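Local coordinates for extrinsic protein in photosystem II (Chaetoceros gracilis, PDB 4K7B) that is an extrinsic subunit of diatom photosystem II, a mostly helical protein that probably supports oxygen evolution from the lumenal side of the complex, at residues Ala3-Ser6 / Ala7-Asn10. Sequence-based numbering, arbitrary orientation.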
ATOM      1  N   ALA A   3      16.679 -18.113   6.976  1.00 49.90           N
ATOM      2  CA  ALA A   3      16.290 -17.085   6.016  1.00 44.91           C
ATOM      3  C   ALA A   3      15.095 -16.288   6.524  1.00 39.89           C
ATOM      4  O   ALA A   3      14.795 -15.208   6.018  1.00 42.67           O
ATOM      5  CB  ALA A   3      15.973 -17.711   4.666  1.00 44.55           C
ATOM      6  N   VAL A   4      14.411 -16.831   7.526  1.00 28.72           N
ATOM      7  CA  VAL A   4      13.265 -16.158   8.124  1.00 25.43           C
ATOM      8  C   VAL A   4      13.511 -15.898   9.605  1.00 24.12           C
ATOM      9  O   VAL A   4      13.901 -16.795  10.349  1.00 28.48           O
ATOM     10  CB  VAL A   4      11.983 -16.990   7.954  1.00 26.49           C
ATOM     11  CG1 VAL A   4      10.872 -16.463   8.849  1.00 30.59           C
ATOM     12  CG2 VAL A   4      11.553 -17.009   6.489  1.00 31.16           C
ATOM     13  N   SER A   5      13.272 -14.664  10.030  1.00 19.42           N
ATOM     14  CA  SER A   5      13.518 -14.272  11.404  1.00 20.30           C
ATOM     15  C   SER A   5      12.600 -13.127  11.781  1.00 16.48           C
ATOM     16  O   SER A   5      11.882 -12.590  10.944  1.00 19.27           O
ATOM     17  CB  SER A   5      14.967 -13.813  11.570  1.00 21.78           C
ATOM     18  OG  SER A   5      15.195 -12.588  10.882  1.00 19.92           O
ATOM     19  N   SER A   6      12.630 -12.743  13.050  1.00 16.86           N
ATOM     20  CA  SER A   6      11.876 -11.581  13.475  1.00 15.69           C
ATOM     21  C   SER A   6      12.327 -10.335  12.687  1.00 19.79           C
ATOM     22  O   SER A   6      11.506  -9.497  12.292  1.00 18.21           O
ATOM     23  CB  SER A   6      12.024 -11.395  14.983  1.00 20.18           C
ATOM     24  OG  SER A   6      11.179 -10.369  15.454  1.00 19.60           O
ATOM     25  N   ALA A   7      13.629 -10.249  12.418  1.00 14.37           N
ATOM     26  CA  ALA A   7      14.188  -9.162  11.629  1.00 16.01           C
ATOM     27  C   ALA A   7      13.673  -9.144  10.191  1.00 13.94           C
ATOM     28  O   ALA A   7      13.383  -8.081   9.662  1.00 15.25           O
ATOM     29  CB  ALA A   7      15.711  -9.227  11.634  1.00 18.69           C
ATOM     30  N   THR A   8      13.590 -10.295   9.538  1.00 13.98           N
ATOM     31  CA  THR A   8      13.131 -10.290   8.147  1.00 13.49           C
ATOM     32  C   THR A   8      11.666  -9.850   8.058  1.00 14.91           C
ATOM     33  O   THR A   8      11.266  -9.106   7.143  1.00 14.32           O
ATOM     34  CB  THR A   8      13.336 -11.650   7.423  1.00 17.13           C
ATOM     35  OG1 THR A   8      12.489 -12.657   7.990  1.00 15.95           O
ATOM     36  CG2 THR A   8      14.796 -12.095   7.510  1.00 17.83           C
ATOM     37  N   ILE A   9      10.876 -10.295   9.032  1.00 14.36           N
ATOM     38  CA  ILE A   9       9.480  -9.894   9.097  1.00 12.49           C
ATOM     39  C   ILE A   9       9.360  -8.396   9.316  1.00 13.82           C
ATOM     40  O   ILE A   9       8.634  -7.711   8.590  1.00 16.13           O
ATOM     41  CB  ILE A   9       8.730 -10.647  10.214  1.00 15.40           C
ATOM     42  CG1 ILE A   9       8.600 -12.125   9.854  1.00 15.98           C
ATOM     43  CG2 ILE A   9       7.357 -10.017  10.454  1.00 16.45           C
ATOM     44  CD1 ILE A   9       8.059 -12.982  10.991  1.00 18.27           C
ATOM     45  N   ASN A  10      10.070  -7.869  10.309  1.00 12.11           N
ATOM     46  CA  ASN A  10      10.031  -6.428  10.540  1.00 12.85           C
ATOM     47  C   ASN A  10      10.543  -5.588   9.379  1.00 12.97           C
ATOM     48  O   ASN A  10      10.018  -4.514   9.098  1.00 14.36           O
ATOM     49  CB  ASN A  10      10.786  -6.047  11.816  1.00 15.13           C
ATOM     50  CG  ASN A  10       9.879  -5.959  13.013  1.00 16.25           C
ATOM     51  OD1 ASN A  10       8.864  -6.659  13.079  1.00 19.18           O
ATOM     52  ND2 ASN A  10      10.222  -5.081  13.963  1.00 18.30           N
TER
HETATM   53  O   HOH W   1       9.460  -8.594  15.131  1.00 21.04           O
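S5 and T8 form a capping box at the start of helix 6-21, the first helix of this mainly helical, PsbQ-like protein. The contact is local and lies at the protein surface, near the N-terminal end of the model. S5 is the N-cap. Its OG accepts from the backbone N of T8 at 3.1 Å, in a somewhat bent bond. The return bond is shorter and straighter: S5 N donates to T8 OG1 at 3.0 Å, with an N-H...O angle of 171°. The T8 hydroxyl sits between its own backbone N and carbonyl carbon (chi1 67°), and S5 has nearly the same torsion, which turns each hydroxyl to the other residue's amide. The methyl CG2 of T8 lies on the other branch, 3.4 Å from S5 OG and close to the carbonyl oxygen of A3. Behind the box the helical bonds begin. I9 N donates to S5 O at 3.2 Å, and N10 N to S6 O at 2.9 Å. The CG1 of I9 also packs against S5 O. Outside the box, V4 and I9 both touch P51, which joins the cap to the loop after helix 39-49. With an alanine at T8 the OG1 acceptor is gone, so S5 N is likely to be left without this partner and the chain before the helix to be held less firmly. The two side chains thus stand in for backbone partners that a first turn lacks, and the S5 hydroxyl oxygen, as acceptor, probably also eases the positive end of the helix dipole.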